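Local structure of phospholethanolamine N-methyltransferase 2 (Haemonchus contortus, 4KRI) at residues E75-S80 with Q104-V109; E81-F86 with A116-Y121; N371-F376 with Q415-D420. The protein probably transfers methyl groups from S-adenosylmethionine to phosphomonomethylethanolamine, in the nematode route to phosphocholine. All blocks are in the same frame, centred on the assembly; numbering follows the deposited sequence.

Contact 1. Residues E75-S80 with Q104-V109; sequences EEINDS and QDLSKV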
loop_
_atom_site.group_PDB
_atom_site.type_symbol
_atom_site.label_atom_id
_atom_site.label_comp_id
_atom_site.label_asym_id
_atom_site.label_seq_id
_atom_site.Cartn_x
_atom_site.Cartn_y
_atom_site.Cartn_z
ATOM N N GLU A 75 18.098 10.249 -16.378
ATOM C CA GLU A 75 17.740 10.374 -17.786
ATOM C C GLU A 75 16.574 9.470 -18.161
ATOM O O GLU A 75 15.645 9.895 -18.852
ATOM C CB GLU A 75 18.934 10.037 -18.675
ATOM C CG GLU A 75 19.933 11.161 -18.847
ATOM C CD GLU A 75 20.880 10.887 -19.990
ATOM O OE1 GLU A 75 21.000 9.705 -20.383
ATOM O OE2 GLU A 75 21.493 11.845 -20.504
ATOM N N GLU A 76 16.630 8.221 -17.704
ATOM C CA GLU A 76 15.629 7.214 -18.065
ATOM C C GLU A 76 14.207 7.569 -17.651
ATOM O O GLU A 76 13.256 7.286 -18.380
ATOM C CB GLU A 76 16.001 5.849 -17.475
ATOM C CG GLU A 76 17.143 5.128 -18.189
ATOM C CD GLU A 76 18.503 5.803 -18.007
ATOM O OE1 GLU A 76 18.647 6.676 -17.120
ATOM O OE2 GLU A 76 19.442 5.455 -18.756
ATOM N N ILE A 77 14.044 8.181 -16.483
ATOM C CA ILE A 77 12.689 8.475 -16.013
ATOM C C ILE A 77 12.022 9.593 -16.821
ATOM O O ILE A 77 10.832 9.856 -16.662
ATOM C CB ILE A 77 12.634 8.781 -14.494
ATOM C CG1 ILE A 77 13.396 10.064 -14.168
ATOM C CG2 ILE A 77 13.185 7.601 -13.687
ATOM C CD1 ILE A 77 13.209 10.530 -12.732
ATOM N N ASN A 78 12.786 10.237 -17.698
ATOM C CA ASN A 78 12.244 11.289 -18.558
ATOM C C ASN A 78 12.232 10.904 -20.041
ATOM O O ASN A 78 11.911 11.729 -20.902
ATOM C CB ASN A 78 13.034 12.591 -18.370
ATOM C CG ASN A 78 12.994 13.104 -16.935
ATOM O OD1 ASN A 78 11.939 13.133 -16.296
ATOM N ND2 ASN A 78 14.151 13.507 -16.423
ATOM N N ASP A 79 12.582 9.653 -20.334
ATOM C CA ASP A 79 12.757 9.197 -21.715
ATOM C C ASP A 79 12.449 7.703 -21.809
ATOM O O ASP A 79 13.245 6.877 -21.369
ATOM C CB ASP A 79 14.196 9.471 -22.170
ATOM C CG ASP A 79 14.433 9.148 -23.638
ATOM O OD1 ASP A 79 13.574 8.510 -24.285
ATOM O OD2 ASP A 79 15.507 9.533 -24.148
ATOM N N SER A 80 11.308 7.359 -22.399
ATOM C CA SER A 80 10.843 5.971 -22.390
ATOM C C SER A 80 11.749 5.031 -23.185
ATOM O O SER A 80 11.900 3.864 -22.828
ATOM C CB SER A 80 9.395 5.867 -22.877
ATOM O OG SER A 80 9.289 6.203 -24.248
ATOM N N GLN A 104 15.394 5.597 -6.679
ATOM C CA GLN A 104 15.421 6.812 -7.468
ATOM C C GLN A 104 14.638 7.892 -6.752
ATOM O O GLN A 104 13.485 7.675 -6.372
ATOM C CB GLN A 104 14.827 6.552 -8.856
ATOM C CG GLN A 104 14.883 7.747 -9.794
ATOM C CD GLN A 104 16.297 8.117 -10.187
ATOM O OE1 GLN A 104 17.147 7.246 -10.395
ATOM N NE2 GLN A 104 16.564 9.418 -10.280
ATOM N N ASP A 105 15.267 9.056 -6.576
ATOM C CA ASP A 105 14.606 10.211 -5.962
ATOM C C ASP A 105 13.698 10.894 -6.980
ATOM O O ASP A 105 14.154 11.268 -8.066
ATOM C CB ASP A 105 15.664 11.188 -5.458
ATOM C CG ASP A 105 15.073 12.392 -4.756
ATOM O OD1 ASP A 105 13.890 12.352 -4.344
ATOM O OD2 ASP A 105 15.811 13.385 -4.611
ATOM N N LEU A 106 12.417 11.054 -6.645
ATOM C CA LEU A 106 11.465 11.696 -7.548
ATOM C C LEU A 106 11.036 13.088 -7.053
ATOM O O LEU A 106 10.072 13.656 -7.555
ATOM C CB LEU A 106 10.238 10.798 -7.785
ATOM C CG LEU A 106 10.485 9.440 -8.459
ATOM C CD1 LEU A 106 9.170 8.717 -8.668
ATOM C CD2 LEU A 106 11.190 9.615 -9.782
ATOM N N SER A 107 11.758 13.636 -6.077
ATOM C CA SER A 107 11.376 14.925 -5.497
ATOM C C SER A 107 11.567 16.096 -6.466
ATOM O O SER A 107 10.928 17.139 -6.317
ATOM C CB SER A 107 12.127 15.189 -4.189
ATOM O OG SER A 107 13.503 15.442 -4.412
ATOM N N LYS A 108 12.442 15.925 -7.452
ATOM C CA LYS A 108 12.671 16.974 -8.448
ATOM C C LYS A 108 11.845 16.715 -9.696
ATOM O O LYS A 108 11.967 17.436 -10.687
ATOM C CB LYS A 108 14.155 17.086 -8.819
ATOM C CG LYS A 108 15.063 17.552 -7.684
ATOM C CD LYS A 108 16.464 17.871 -8.200
ATOM C CE LYS A 108 17.079 19.049 -7.453
ATOM N NZ LYS A 108 17.344 18.745 -6.021
ATOM N N VAL A 109 11.026 15.667 -9.645
ATOM C CA VAL A 109 10.047 15.402 -10.692
ATOM C C VAL A 109 8.703 15.973 -10.260
ATOM O O VAL A 109 8.018 15.415 -9.392
ATOM C CB VAL A 109 9.902 13.899 -11.001
ATOM C CG1 VAL A 109 8.756 13.676 -11.967
ATOM C CG2 VAL A 109 11.190 13.353 -11.586
#

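Contact 2. Residues E81-F86 with A116-Y121; sequences EKLDKF and AMLTDY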
loop_
_atom_site.group_PDB
_atom_site.type_symbol
_atom_site.label_atom_id
_atom_site.label_comp_id
_atom_site.label_asym_id
_atom_site.label_seq_id
_atom_site.Cartn_x
_atom_site.Cartn_y
_atom_site.Cartn_z
ATOM N N GLU A 81 12.352 5.529 -24.261
ATOM C CA GLU A 81 13.256 4.696 -25.050
ATOM C C GLU A 81 14.493 4.313 -24.240
ATOM O O GLU A 81 14.927 3.159 -24.276
ATOM C CB GLU A 81 13.639 5.381 -26.369
ATOM C CG GLU A 81 12.749 4.978 -27.543
ATOM C CD GLU A 81 12.790 5.972 -28.693
ATOM O OE1 GLU A 81 11.813 6.012 -29.476
ATOM O OE2 GLU A 81 13.792 6.712 -28.817
ATOM N N LYS A 82 15.050 5.274 -23.505
ATOM C CA LYS A 82 16.152 4.979 -22.591
ATOM C C LYS A 82 15.706 4.079 -21.445
ATOM O O LYS A 82 16.448 3.186 -21.031
ATOM C CB LYS A 82 16.770 6.258 -22.026
ATOM C CG LYS A 82 17.492 7.111 -23.063
ATOM C CD LYS A 82 18.265 8.230 -22.395
ATOM C CE LYS A 82 18.849 9.182 -23.430
ATOM N NZ LYS A 82 19.208 10.494 -22.817
ATOM N N LEU A 83 14.506 4.318 -20.922
ATOM C CA LEU A 83 13.973 3.483 -19.845
ATOM C C LEU A 83 13.789 2.047 -20.337
ATOM O O LEU A 83 14.095 1.097 -19.621
ATOM C CB LEU A 83 12.656 4.051 -19.301
ATOM C CG LEU A 83 12.033 3.332 -18.095
ATOM C CD1 LEU A 83 12.956 3.371 -16.898
ATOM C CD2 LEU A 83 10.692 3.932 -17.732
ATOM N N ASP A 84 13.319 1.890 -21.570
ATOM C CA ASP A 84 13.133 0.551 -22.131
ATOM C C ASP A 84 14.463 -0.197 -22.259
ATOM O O ASP A 84 14.532 -1.404 -22.010
ATOM C CB ASP A 84 12.464 0.624 -23.504
ATOM C CG ASP A 84 11.011 1.030 -23.430
ATOM O OD1 ASP A 84 10.397 0.915 -22.348
ATOM O OD2 ASP A 84 10.478 1.456 -24.474
ATOM N N LYS A 85 15.509 0.511 -22.670
ATOM C CA LYS A 85 16.839 -0.088 -22.737
ATOM C C LYS A 85 17.299 -0.568 -21.365
ATOM O O LYS A 85 17.871 -1.651 -21.242
ATOM C CB LYS A 85 17.860 0.879 -23.350
ATOM C CG LYS A 85 18.044 0.672 -24.833
ATOM C CD LYS A 85 18.615 1.905 -25.505
ATOM C CE LYS A 85 18.735 1.685 -27.005
ATOM N NZ LYS A 85 19.618 0.517 -27.309
ATOM N N PHE A 86 17.034 0.229 -20.334
ATOM C CA PHE A 86 17.431 -0.151 -18.982
ATOM C C PHE A 86 16.665 -1.366 -18.487
ATOM O O PHE A 86 17.256 -2.284 -17.931
ATOM C CB PHE A 86 17.234 0.990 -17.979
ATOM C CG PHE A 86 17.202 0.517 -16.554
ATOM C CD1 PHE A 86 18.372 0.152 -15.905
ATOM C CD2 PHE A 86 16.002 0.403 -15.871
ATOM C CE1 PHE A 86 18.348 -0.308 -14.592
ATOM C CE2 PHE A 86 15.970 -0.057 -14.562
ATOM C CZ PHE A 86 17.148 -0.405 -13.921
ATOM N N ALA A 116 3.701 6.314 -9.406
ATOM C CA ALA A 116 2.674 5.367 -9.840
ATOM C C ALA A 116 2.859 4.958 -11.296
ATOM O O ALA A 116 2.720 3.788 -11.642
ATOM C CB ALA A 116 1.279 5.947 -9.618
ATOM N N MET A 117 3.178 5.926 -12.149
ATOM C CA MET A 117 3.357 5.645 -13.570
ATOM C C MET A 117 4.583 4.775 -13.819
ATOM O O MET A 117 4.562 3.894 -14.676
ATOM C CB MET A 117 3.468 6.950 -14.369
ATOM C CG MET A 117 2.307 7.904 -14.145
ATOM S SD MET A 117 2.170 9.164 -15.437
ATOM C CE MET A 117 3.874 9.326 -15.978
ATOM N N LEU A 118 5.651 5.017 -13.066
ATOM C CA LEU A 118 6.841 4.182 -13.174
ATOM C C LEU A 118 6.530 2.756 -12.727
ATOM O O LEU A 118 6.923 1.785 -13.392
ATOM C CB LEU A 118 7.982 4.771 -12.347
ATOM C CG LEU A 118 8.724 5.932 -12.998
ATOM C CD1 LEU A 118 9.755 6.463 -12.026
ATOM C CD2 LEU A 118 9.397 5.467 -14.288
ATOM N N THR A 119 5.798 2.624 -11.622
ATOM C CA THR A 119 5.451 1.305 -11.107
ATOM C C THR A 119 4.652 0.525 -12.140
ATOM O O THR A 119 4.929 -0.655 -12.394
ATOM C CB THR A 119 4.662 1.419 -9.793
ATOM O OG1 THR A 119 5.426 2.203 -8.867
ATOM C CG2 THR A 119 4.404 0.042 -9.193
ATOM N N ASP A 120 3.680 1.183 -12.763
ATOM C CA ASP A 120 2.892 0.523 -13.800
ATOM C C ASP A 120 3.766 0.144 -14.994
ATOM O O ASP A 120 3.611 -0.929 -15.570
ATOM C CB ASP A 120 1.735 1.416 -14.259
ATOM C CG ASP A 120 0.602 1.476 -13.248
ATOM O OD1 ASP A 120 0.513 0.575 -12.383
ATOM O OD2 ASP A 120 -0.213 2.424 -13.330
ATOM N N TYR A 121 4.695 1.023 -15.352
ATOM C CA TYR A 121 5.569 0.780 -16.492
ATOM C C TYR A 121 6.424 -0.470 -16.269
ATOM O O TYR A 121 6.564 -1.308 -17.161
ATOM C CB TYR A 121 6.469 1.990 -16.723
ATOM C CG TYR A 121 6.989 2.120 -18.137
ATOM C CD1 TYR A 121 6.315 2.892 -19.071
ATOM C CD2 TYR A 121 8.156 1.483 -18.533
ATOM C CE1 TYR A 121 6.783 3.025 -20.360
ATOM C CE2 TYR A 121 8.632 1.604 -19.828
ATOM C CZ TYR A 121 7.940 2.378 -20.735
ATOM O OH TYR A 121 8.398 2.517 -22.028
#

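Contact 3. Residues N371-F376 with Q415-D420; sequences NMTPRF and QYIADD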
loop_
_atom_site.group_PDB
_atom_site.type_symbol
_atom_site.label_atom_id
_atom_site.label_comp_id
_atom_site.label_asym_id
_atom_site.label_seq_id
_atom_site.Cartn_x
_atom_site.Cartn_y
_atom_site.Cartn_z
ATOM N N ASN A 371 -21.643 -4.823 15.871
ATOM C CA ASN A 371 -22.373 -4.521 14.657
ATOM C C ASN A 371 -22.715 -3.034 14.652
ATOM O O ASN A 371 -23.614 -2.604 15.367
ATOM C CB ASN A 371 -23.653 -5.366 14.592
ATOM C CG ASN A 371 -24.494 -5.064 13.366
ATOM O OD1 ASN A 371 -24.083 -4.304 12.488
ATOM N ND2 ASN A 371 -25.678 -5.670 13.294
ATOM N N MET A 372 -21.988 -2.251 13.853
ATOM C CA MET A 372 -22.177 -0.800 13.825
ATOM C C MET A 372 -23.061 -0.364 12.676
ATOM O O MET A 372 -23.050 0.804 12.276
ATOM C CB MET A 372 -20.828 -0.078 13.725
ATOM C CG MET A 372 -19.889 -0.389 14.852
ATOM S SD MET A 372 -18.387 0.639 14.759
ATOM C CE MET A 372 -17.742 0.279 13.110
ATOM N N THR A 373 -23.834 -1.300 12.140
ATOM C CA THR A 373 -24.701 -0.984 11.016
ATOM C C THR A 373 -25.661 0.199 11.263
ATOM O O THR A 373 -25.886 0.998 10.348
ATOM C CB THR A 373 -25.438 -2.233 10.526
ATOM O OG1 THR A 373 -24.468 -3.246 10.231
ATOM C CG2 THR A 373 -26.254 -1.930 9.285
ATOM N N PRO A 374 -26.209 0.339 12.491
ATOM C CA PRO A 374 -27.067 1.517 12.677
ATOM C C PRO A 374 -26.342 2.851 12.514
ATOM O O PRO A 374 -26.952 3.793 12.007
ATOM C CB PRO A 374 -27.565 1.359 14.116
ATOM C CG PRO A 374 -27.585 -0.126 14.330
ATOM C CD PRO A 374 -26.351 -0.613 13.612
ATOM N N ARG A 375 -25.082 2.941 12.936
ATOM C CA ARG A 375 -24.303 4.150 12.689
ATOM C C ARG A 375 -24.012 4.324 11.190
ATOM O O ARG A 375 -24.075 5.431 10.665
ATOM C CB ARG A 375 -22.997 4.123 13.497
ATOM C CG ARG A 375 -22.086 5.317 13.245
ATOM C CD ARG A 375 -22.714 6.634 13.675
ATOM N NE ARG A 375 -21.838 7.749 13.312
ATOM C CZ ARG A 375 -22.260 8.909 12.817
ATOM N NH1 ARG A 375 -23.554 9.120 12.623
ATOM N NH2 ARG A 375 -21.381 9.857 12.510
ATOM N N PHE A 376 -23.703 3.222 10.511
ATOM C CA PHE A 376 -23.453 3.236 9.075
ATOM C C PHE A 376 -24.652 3.837 8.347
ATOM O O PHE A 376 -24.488 4.658 7.444
ATOM C CB PHE A 376 -23.198 1.807 8.586
ATOM C CG PHE A 376 -22.727 1.715 7.157
ATOM C CD1 PHE A 376 -21.769 2.586 6.663
ATOM C CD2 PHE A 376 -23.225 0.729 6.318
ATOM C CE1 PHE A 376 -21.334 2.490 5.352
ATOM C CE2 PHE A 376 -22.784 0.625 5.002
ATOM C CZ PHE A 376 -21.840 1.509 4.525
ATOM N N GLN A 415 -30.695 0.436 0.881
ATOM C CA GLN A 415 -31.545 -0.737 0.697
ATOM C C GLN A 415 -30.847 -2.054 1.093
ATOM O O GLN A 415 -31.491 -2.976 1.610
ATOM C CB GLN A 415 -32.069 -0.808 -0.740
ATOM C CG GLN A 415 -33.122 -1.893 -0.945
ATOM C CD GLN A 415 -34.324 -1.732 -0.017
ATOM O OE1 GLN A 415 -34.916 -0.652 0.074
ATOM N NE2 GLN A 415 -34.685 -2.811 0.683
ATOM N N TYR A 416 -29.539 -2.143 0.857
ATOM C CA TYR A 416 -28.777 -3.325 1.254
ATOM C C TYR A 416 -28.785 -3.466 2.770
ATOM O O TYR A 416 -28.816 -4.578 3.304
ATOM C CB TYR A 416 -27.322 -3.240 0.773
ATOM C CG TYR A 416 -27.135 -3.135 -0.720
ATOM C CD1 TYR A 416 -28.108 -3.589 -1.598
ATOM C CD2 TYR A 416 -25.977 -2.584 -1.252
ATOM C CE1 TYR A 416 -27.935 -3.494 -2.960
ATOM C CE2 TYR A 416 -25.799 -2.483 -2.615
ATOM C CZ TYR A 416 -26.781 -2.941 -3.462
ATOM O OH TYR A 416 -26.608 -2.843 -4.821
ATOM N N ILE A 417 -28.738 -2.333 3.463
ATOM C CA ILE A 417 -28.823 -2.339 4.917
ATOM C C ILE A 417 -30.213 -2.795 5.343
ATOM O O ILE A 417 -30.363 -3.587 6.273
ATOM C CB ILE A 417 -28.562 -0.948 5.498
ATOM C CG1 ILE A 417 -27.076 -0.616 5.411
ATOM C CG2 ILE A 417 -29.024 -0.869 6.950
ATOM C CD1 ILE A 417 -26.726 0.699 6.054
ATOM N N ALA A 418 -31.224 -2.289 4.647
ATOM C CA ALA A 418 -32.615 -2.598 4.967
ATOM C C ALA A 418 -32.897 -4.096 4.930
ATOM O O ALA A 418 -33.650 -4.621 5.751
ATOM C CB ALA A 418 -33.530 -1.864 4.021
ATOM N N ASP A 419 -32.293 -4.786 3.974
ATOM C CA ASP A 419 -32.475 -6.230 3.863
ATOM C C ASP A 419 -31.549 -7.004 4.812
ATOM O O ASP A 419 -31.561 -8.236 4.833
ATOM C CB ASP A 419 -32.254 -6.660 2.408
ATOM C CG ASP A 419 -33.258 -6.037 1.464
ATOM O OD1 ASP A 419 -34.397 -5.770 1.903
ATOM O OD2 ASP A 419 -32.912 -5.814 0.286
ATOM N N ASP A 420 -30.768 -6.268 5.607
ATOM C CA ASP A 420 -29.708 -6.835 6.460
ATOM C C ASP A 420 -28.726 -7.675 5.651
ATOM O O ASP A 420 -28.281 -8.738 6.095
ATOM C CB ASP A 420 -30.277 -7.641 7.645
ATOM C CG ASP A 420 -29.258 -7.824 8.771
ATOM O OD1 ASP A 420 -28.590 -6.832 9.139
ATOM O OD2 ASP A 420 -29.108 -8.959 9.283
HETATM O O HOH W 1 -27.976 -5.385 11.330
#

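Contact 1. Residues E75-S80 with Q104-V109
I77 packs on L106 and V109 where two parallel neighbours of the N-terminal domain, strands 64-70 and 98-105, run out into loops. I77 belongs to a short 3-10 segment leading to helix 80-93; its partners sit in a type I beta turn, L106 to V109, that follows strand 98-105. Between the segments everything is apolar. The delta methyl does most of the work: I77 CD1 lies 3.7 Å from L106 CD2 and equally 3.7 Å from V109 CG2, so it rests against both branched chains at once. With chi1 at 65°, CG1 sits between the backbone N and the carbonyl carbon and carries CD1 out to that spot. On the other branch, I77 CG2 is 4.2 Å from Q104 CG, while the amide of Q104 is held by D74 and by the backbone N of L73. L118 of helix 114-124 also touches I77.

The side-chain hydrogen bonds internal to these segments are both made by D105. D105 OD1 closes an Asx turn on the N of S107, which comes in from above the carboxylate plane at 3.0 Å, and also accepts from N153 ND2. S107 OG adds a second bond, meeting OD2 of D105 on its syn side at 3.1 Å.

Contact 2. Residues E81-F86 with A116-Y121
Y121 OH gives its proton to D84 OD1 across 2.6 Å, the one hydrogen bond between segments 81-86 and 116-121. The hydroxyl arrives on the syn side of the carboxylate oxygen, somewhat out of its plane, and ring and carboxylate are nearly coplanar. Because of that alignment OD1 lies at the edge of the ring as well, 3.2 Å from Y121 CE2, so acid and phenol meet edge on. The short bond helps set the rotation of the D84 carboxylate and would probably favour its ionised form.

A second grip works on the ring face. L83 CD2 sits 4.0 Å from the centroid of the Y121 ring and 28° off its normal, a CH-pi contact, with CD2 of the ring 3.6 Å from that methyl. The two side chains slide past each other in opposite directions, each leaving its own helix for the other. In Y121, CG is anti to the backbone N (chi1 -156°), which sends the ring out across the gap.

That gap is wide. Helices 80-93 and 114-124 of the N-terminal domain, which precede and follow strand 98-105 in the chain, approach to 12.8 Å between the axes of these short segments and cross at -48°, so backbones stay apart and long side chains span the interface. S80 and I87 of helix 80-93 touch Y121 too, and F125 packs on D84. Deeper in, away from the acid, the same methyl of L83 that covers the tyrosine also meets L118, its CD2 lying 4.0 Å from L118 CD2.

Contact 3. Residues N371-F376 with Q415-D420
The start of one helix meets the end of another here, with T373 and I417 nearest at 7.5 Å between CA atoms. Helix 373-389 begins at T373, directly after strand 367-371, with M372 as N-cap. Helix 400-418 finishes in a Schellman motif: D420 turns to positive phi, 55°, and its N bonds back to I417 O at 2.8 Å before the chain enters strand 422-430. Those strands pair antiparallel at one end of the sheet of the methyltransferase domain, 422-430 lying between 367-371 and 320-329, the arrangement of class I methyltransferases.

I417 is the central side chain. Its CG2 meets T373 CG2 at 3.8 Å, the two chains sliding past one another in opposite directions. With CG1 of I417 anti to the carbonyl carbon, CD1 is carried on to F376, 3.5 Å from CD2 of that ring. The ring also packs against H422, W424 and Y327. Y327 lines the pocket of the bound phosphomonomethylethanolamine, and the ligand itself lies about 6 Å from the F376 side chain.

Polar groups gather beside this patch. N371 OD1 takes two bonds from T373: the backbone N at 3.0 Å from above the carbonyl plane, closing an Asx turn, and the hydroxyl OG1 in that plane. OG1 in turn is bonded to W424 N. One water joins the segments, accepting from N371 ND2 and donating to D420 OD1 at 2.7 Å, while D420 OD2 accepts from H331 N. Methyl and ring contacts thus hold the two helix ends together directly, whereas their polar side chains connect through water; the H331 N-H and the water, one on each carboxylate oxygen of D420, would probably stabilise its negative charge.

How the contacts relate
Contact 1 joins the loops before helix 80-93 and after strand 98-105; contact 2 joins helices 80-93 and 114-124 themselves. Both lie in the N-terminal domain with centres 10 Å apart, and their segments alternate along the chain. They touch through the salt bridge of E75 with K82 and packing of E76 on L83. Contact 3 belongs to the catalytic domain, on the opposite side of the chain's centre and about 45 Å or more from either by centres. Contacts 1 and 3 are buried and join their segments by direct apolar packing, with a water bridge added in contact 3; contact 2 is partly buried and alone has a direct hydrogen bond across. Only contact 3 comes near the substrate.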